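Local coordinates for protein superoxide dismutase [Mn/Fe] (Aeropyrum pernix, PDB 3AK2) that catalyses the dismutation of superoxide to oxygen and hydrogen peroxide at a mononuclear centre that accepts manganese or iron, at residues F4-L9 with G42-L47; D68-Y73 with K149-M154. All blocks are in the same frame, centred on the assembly; numbering follows the deposited sequence.

In the fold
Contact 1 comes first along the chain and closes before contact 2 opens; their centres lie about 14 Å apart. Contact 1 lays the N-terminal loop on helix 25-54, within the alpha-hairpin domain of the iron/manganese superoxide dismutase family. Contact 2 joins helix 62-82 of that domain to the loop between strands 141-148 and 159-165 of the C-terminal domain. The two helices follow each other in the chain and pack together, which brings the contacts into touch: Ala43 N is 3.3 Å from Asn72 CB, and Tyr7 OH is 3.4 Å from Tyr73 CD1. Both also touch the second subunit; contact 2 is the one that joins the two domains.

Contact 1: residues F4-L9 with G42-L47. With EDO (1,2-ethanediol), chain J.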
loop_
_atom_site.group_PDB
_atom_site.type_symbol
_atom_site.label_atom_id
_atom_site.label_comp_id
_atom_site.label_asym_id
_atom_site.label_seq_id
_atom_site.Cartn_x
_atom_site.Cartn_y
_atom_site.Cartn_z
ATOM N N PHE A 4 25.020 13.378 7.676
ATOM C CA PHE A 4 24.859 12.127 6.937
ATOM C C PHE A 4 25.688 12.084 5.662
ATOM O O PHE A 4 25.904 13.113 5.010
ATOM C CB PHE A 4 23.377 11.857 6.627
ATOM C CG PHE A 4 22.783 12.759 5.571
ATOM C CD1 PHE A 4 22.303 14.026 5.900
ATOM C CD2 PHE A 4 22.676 12.324 4.251
ATOM C CE1 PHE A 4 21.741 14.852 4.927
ATOM C CE2 PHE A 4 22.116 13.141 3.270
ATOM C CZ PHE A 4 21.647 14.408 3.610
ATOM N N LYS A 5 26.158 10.885 5.322
ATOM C CA LYS A 5 26.805 10.664 4.040
ATOM C C LYS A 5 25.725 10.672 2.966
ATOM O O LYS A 5 24.749 9.920 3.043
ATOM C CB LYS A 5 27.589 9.347 4.024
ATOM C CG LYS A 5 28.302 9.073 2.702
ATOM C CD LYS A 5 29.233 7.872 2.794
ATOM C CE LYS A 5 29.826 7.519 1.434
ATOM N NZ LYS A 5 30.761 8.560 0.915
ATOM N N ARG A 6 25.909 11.544 1.983
ATOM C CA ARG A 6 24.949 11.714 0.902
ATOM C C ARG A 6 24.990 10.542 -0.055
ATOM O O ARG A 6 26.059 9.986 -0.331
ATOM C CB ARG A 6 25.245 12.996 0.119
ATOM C CG ARG A 6 24.505 14.230 0.599
ATOM C CD ARG A 6 24.991 14.689 1.959
ATOM N NE ARG A 6 24.355 15.938 2.365
ATOM C CZ ARG A 6 24.436 16.459 3.585
ATOM N NH1 ARG A 6 25.119 15.833 4.537
ATOM N NH2 ARG A 6 23.819 17.601 3.858
ATOM N N TYR A 7 23.817 10.172 -0.559
ATOM C CA TYR A 7 23.725 9.244 -1.679
ATOM C C TYR A 7 24.167 9.963 -2.941
ATOM O O TYR A 7 24.040 11.184 -3.051
ATOM C CB TYR A 7 22.297 8.698 -1.808
ATOM C CG TYR A 7 21.865 8.021 -0.536
ATOM C CD1 TYR A 7 20.942 8.621 0.317
ATOM C CD2 TYR A 7 22.427 6.805 -0.150
ATOM C CE1 TYR A 7 20.570 8.010 1.507
ATOM C CE2 TYR A 7 22.068 6.198 1.039
ATOM C CZ TYR A 7 21.142 6.803 1.863
ATOM O OH TYR A 7 20.777 6.209 3.046
ATOM N N GLU A 8 24.716 9.200 -3.878
ATOM C CA GLU A 8 25.200 9.744 -5.144
ATOM C C GLU A 8 24.693 8.895 -6.290
ATOM O O GLU A 8 24.553 7.675 -6.157
ATOM C CB GLU A 8 26.730 9.753 -5.196
ATOM C CG GLU A 8 27.431 10.418 -4.030
ATOM C CD GLU A 8 28.897 10.046 -3.979
ATOM O OE1 GLU A 8 29.283 9.264 -3.083
ATOM O OE2 GLU A 8 29.655 10.514 -4.853
ATOM N N LEU A 9 24.433 9.544 -7.420
ATOM C CA LEU A 9 24.073 8.847 -8.645
ATOM C C LEU A 9 25.304 8.163 -9.241
ATOM O O LEU A 9 26.271 8.839 -9.600
ATOM C CB LEU A 9 23.489 9.831 -9.661
ATOM C CG LEU A 9 22.985 9.220 -10.971
ATOM C CD1 LEU A 9 21.718 8.432 -10.714
ATOM C CD2 LEU A 9 22.744 10.301 -12.018
ATOM N N GLY A 42 15.827 12.792 -3.734
ATOM C CA GLY A 42 14.743 12.610 -2.777
ATOM C C GLY A 42 15.196 11.967 -1.481
ATOM O O GLY A 42 14.721 12.330 -0.403
ATOM N N ALA A 43 16.106 11.001 -1.581
ATOM C CA ALA A 43 16.630 10.335 -0.394
ATOM C C ALA A 43 17.457 11.313 0.434
ATOM O O ALA A 43 17.302 11.388 1.658
ATOM C CB ALA A 43 17.449 9.110 -0.784
ATOM N N ASN A 44 18.307 12.082 -0.238
ATOM C CA ASN A 44 19.084 13.117 0.443
ATOM C C ASN A 44 18.221 14.196 1.094
ATOM O O ASN A 44 18.511 14.625 2.211
ATOM C CB ASN A 44 20.116 13.734 -0.505
ATOM C CG ASN A 44 21.234 12.767 -0.853
ATOM O OD1 ASN A 44 21.541 11.861 -0.081
ATOM N ND2 ASN A 44 21.858 12.968 -2.007
ATOM N N ALA A 45 17.161 14.619 0.404
ATOM C CA ALA A 45 16.262 15.649 0.923
ATOM C C ALA A 45 15.574 15.179 2.203
ATOM O O ALA A 45 15.406 15.954 3.146
ATOM C CB ALA A 45 15.233 16.050 -0.130
ATOM N N ALA A 46 15.180 13.909 2.242
ATOM C CA ALA A 46 14.564 13.358 3.447
ATOM C C ALA A 46 15.544 13.342 4.616
ATOM O O ALA A 46 15.190 13.707 5.737
ATOM C CB ALA A 46 14.024 11.971 3.188
ATOM N N LEU A 47 16.782 12.935 4.355
ATOM C CA LEU A 47 17.789 12.906 5.411
ATOM C C LEU A 47 18.154 14.305 5.901
ATOM O O LEU A 47 18.465 14.490 7.076
ATOM C CB LEU A 47 19.029 12.116 4.980
ATOM C CG LEU A 47 18.830 10.596 4.858
ATOM C CD1 LEU A 47 20.117 9.933 4.418
ATOM C CD2 LEU A 47 18.327 9.968 6.156
HETATM C C1 EDO J . 26.399 9.670 -12.925
HETATM O O1 EDO J . 26.770 10.599 -11.899
HETATM C C2 EDO J . 26.659 10.288 -14.295
HETATM O O2 EDO J . 27.161 9.288 -15.188
#
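The amide oxygen OD1 of Asn44 accepts the backbone N-H of Tyr7 at 2.9 Å from Tyr7 N, with the donor in the carbonyl plane and on a lone pair (C=O...N angle 122°). The other branch of the same amide answers: Asn44 ND2 donates to Tyr7 O at 3.0 Å, nearly straight at 173°. Both polar groups of one loop residue's backbone are thus bound by one side chain, which fixes the rotation of the amide. The amide plane runs within 8° of the Tyr7 ring. Beside this pair, apolar side chains pack together. Leu47 CB sits over the centre of the Phe4 ring, 3.5 Å from the centroid, a CH-pi contact. The opposite face of Phe4 carries the guanidinium of Arg6, whose NH1 also bonds to Phe4 O and to Ser3 OG. Leu47 CD1 bridges the two rings, 3.5 Å from Phe4 CD2 and equally close to Tyr7 CE1, while Ala43 CB meets Tyr7 CD1 at 3.7 Å. The paired amide bonds set the loop's position along helix 25-54. Tyr7 is therefore held at two places: its backbone N and O by Asn44 of its own chain, and its ring hydroxyl by hydrogen bonds with Asp136 and Arg143 of the second subunit.

Contact 2: residues D68-Y73 with K149-M154; sequences DFSFNY and KHNVLM
His150 and Phe71 meet obliquely, with their rings inclined at 38° and centroids 4.8 Å apart. The imidazole approaches through ND1, which lies over one face of Phe71 toward the rim, 3.4 Å from Phe71 CE1. The same nitrogen makes a weak hydrogen bond to Phe71 O (3.5 Å). Asn151 comes in differently: its amide plane stands 70° from the Phe71 ring, and OD1 lies at the ring edge, in plane, 3.8 Å from Phe71 CD1. That oxygen is buried here without a hydrogen-bonding partner in the model. The other branch is well bound, since Asn151 ND2 donates to Ser70 OG at 2.9 Å, nearly straight (170°) and in the amide plane. Lys149 adds CB at the ring edge, 4.1 Å from Phe71 CE1. Ser70 OG also bonds to Leu153 O of the second subunit, and Lys149 NZ forms salt bridges with Glu126 and Glu148 of the third. His150 stacks on Trp167, and its side chain comes to about 5 Å from the manganese, which is bound by His31, His79, Asp165 and His169. Helix 62-82 of the alpha-hairpin domain thereby meets the loop between strands 141-148 and 159-165 of the C-terminal domain.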
loop_
_atom_site.group_PDB
_atom_site.type_symbol
_atom_site.label_atom_id
_atom_site.label_comp_id
_atom_site.label_asym_id
_atom_site.label_seq_id
_atom_site.Cartn_x
_atom_site.Cartn_y
_atom_site.Cartn_z
ATOM N N ASP A 68 8.972 9.325 2.654
ATOM C CA ASP A 68 9.767 9.912 1.575
ATOM C C ASP A 68 11.125 9.223 1.483
ATOM O O ASP A 68 11.594 8.884 0.388
ATOM C CB ASP A 68 10.004 11.407 1.802
ATOM C CG ASP A 68 8.744 12.245 1.693
ATOM O OD1 ASP A 68 7.697 11.767 1.205
ATOM O OD2 ASP A 68 8.832 13.423 2.100
ATOM N N PHE A 69 11.771 9.036 2.634
ATOM C CA PHE A 69 13.044 8.330 2.666
ATOM C C PHE A 69 12.897 6.909 2.127
ATOM O O PHE A 69 13.685 6.481 1.290
ATOM C CB PHE A 69 13.656 8.297 4.071
ATOM C CG PHE A 69 14.878 7.428 4.155
ATOM C CD1 PHE A 69 14.803 6.149 4.699
ATOM C CD2 PHE A 69 16.094 7.869 3.637
ATOM C CE1 PHE A 69 15.933 5.334 4.746
ATOM C CE2 PHE A 69 17.222 7.051 3.681
ATOM C CZ PHE A 69 17.130 5.789 4.239
ATOM N N SER A 70 11.886 6.189 2.596
ATOM C CA SER A 70 11.658 4.820 2.163
ATOM C C SER A 70 11.564 4.722 0.646
ATOM O O SER A 70 12.275 3.936 0.021
ATOM C CB SER A 70 10.379 4.282 2.797
ATOM O OG SER A 70 9.982 3.071 2.177
ATOM N N PHE A 71 10.685 5.523 0.047
ATOM C CA PHE A 71 10.469 5.438 -1.392
ATOM C C PHE A 71 11.728 5.770 -2.183
ATOM O O PHE A 71 12.094 5.050 -3.120
ATOM C CB PHE A 71 9.333 6.367 -1.807
ATOM C CG PHE A 71 9.132 6.456 -3.296
ATOM C CD1 PHE A 71 8.420 5.474 -3.979
ATOM C CD2 PHE A 71 9.658 7.521 -4.016
ATOM C CE1 PHE A 71 8.236 5.563 -5.362
ATOM C CE2 PHE A 71 9.480 7.617 -5.398
ATOM C CZ PHE A 71 8.771 6.635 -6.066
ATOM N N ASN A 72 12.384 6.863 -1.814
ATOM C CA ASN A 72 13.510 7.342 -2.596
ATOM C C ASN A 72 14.780 6.541 -2.370
ATOM O O ASN A 72 15.502 6.241 -3.329
ATOM C CB ASN A 72 13.721 8.833 -2.374
ATOM C CG ASN A 72 12.629 9.658 -3.003
ATOM O OD1 ASN A 72 12.577 9.812 -4.222
ATOM N ND2 ASN A 72 11.731 10.184 -2.172
ATOM N N TYR A 73 15.042 6.159 -1.121
ATOM C CA TYR A 73 16.146 5.248 -0.854
ATOM C C TYR A 73 15.948 3.943 -1.628
ATOM O O TYR A 73 16.867 3.455 -2.294
ATOM C CB TYR A 73 16.299 4.951 0.638
ATOM C CG TYR A 73 17.387 3.930 0.898
ATOM C CD1 TYR A 73 18.704 4.326 1.124
ATOM C CD2 TYR A 73 17.100 2.566 0.877
ATOM C CE1 TYR A 73 19.710 3.378 1.343
ATOM C CE2 TYR A 73 18.093 1.620 1.082
ATOM C CZ TYR A 73 19.391 2.027 1.315
ATOM O OH TYR A 73 20.359 1.058 1.535
ATOM N N LYS A 149 5.802 -0.084 -6.554
ATOM C CA LYS A 149 6.619 1.129 -6.445
ATOM C C LYS A 149 8.075 0.689 -6.280
ATOM O O LYS A 149 8.556 -0.103 -7.085
ATOM C CB LYS A 149 6.145 2.051 -5.308
ATOM C CG LYS A 149 4.752 2.653 -5.540
ATOM C CD LYS A 149 4.489 3.912 -4.706
ATOM C CE LYS A 149 4.396 3.641 -3.221
ATOM N NZ LYS A 149 3.970 4.901 -2.552
ATOM N N HIS A 150 8.760 1.177 -5.246
ATOM C CA HIS A 150 10.093 0.677 -4.899
ATOM C C HIS A 150 10.120 -0.001 -3.550
ATOM O O HIS A 150 11.113 -0.637 -3.192
ATOM C CB HIS A 150 11.090 1.824 -4.863
ATOM C CG HIS A 150 11.205 2.544 -6.157
ATOM N ND1 HIS A 150 11.120 3.915 -6.268
ATOM C CD2 HIS A 150 11.388 2.070 -7.408
ATOM C CE1 HIS A 150 11.249 4.252 -7.541
ATOM N NE2 HIS A 150 11.411 3.150 -8.250
ATOM N N ASN A 151 9.026 0.133 -2.805
ATOM C CA ASN A 151 9.052 -0.045 -1.355
ATOM C C ASN A 151 7.740 -0.601 -0.835
ATOM O O ASN A 151 7.332 -0.291 0.277
ATOM C CB ASN A 151 9.350 1.299 -0.675
ATOM C CG ASN A 151 8.271 2.340 -0.939
ATOM O OD1 ASN A 151 7.590 2.312 -1.972
ATOM N ND2 ASN A 151 8.121 3.272 -0.012
ATOM N N VAL A 152 7.066 -1.402 -1.654
ATOM C CA VAL A 152 5.842 -2.077 -1.248
ATOM C C VAL A 152 6.009 -3.538 -1.648
ATOM O O VAL A 152 6.379 -3.840 -2.786
ATOM C CB VAL A 152 4.587 -1.448 -1.910
ATOM C CG1 VAL A 152 3.309 -2.190 -1.502
ATOM C CG2 VAL A 152 4.475 0.045 -1.560
ATOM N N LEU A 153 5.756 -4.430 -0.694
ATOM C CA LEU A 153 5.960 -5.889 -0.824
ATOM C C LEU A 153 7.402 -6.325 -0.617
ATOM O O LEU A 153 7.659 -7.519 -0.457
ATOM C CB LEU A 153 5.431 -6.470 -2.146
ATOM C CG LEU A 153 3.990 -6.158 -2.554
ATOM C CD1 LEU A 153 3.659 -6.824 -3.884
ATOM C CD2 LEU A 153 2.993 -6.563 -1.482
ATOM N N MET A 154 8.349 -5.392 -0.625
ATOM C CA MET A 154 9.711 -5.756 -0.254
ATOM C C MET A 154 9.748 -6.110 1.229
ATOM O O MET A 154 9.002 -5.547 2.032
ATOM C CB MET A 154 10.716 -4.652 -0.594
ATOM C CG MET A 154 12.175 -5.086 -0.424
ATOM S SD MET A 154 12.547 -6.630 -1.295
ATOM C CE MET A 154 14.177 -7.012 -0.650
#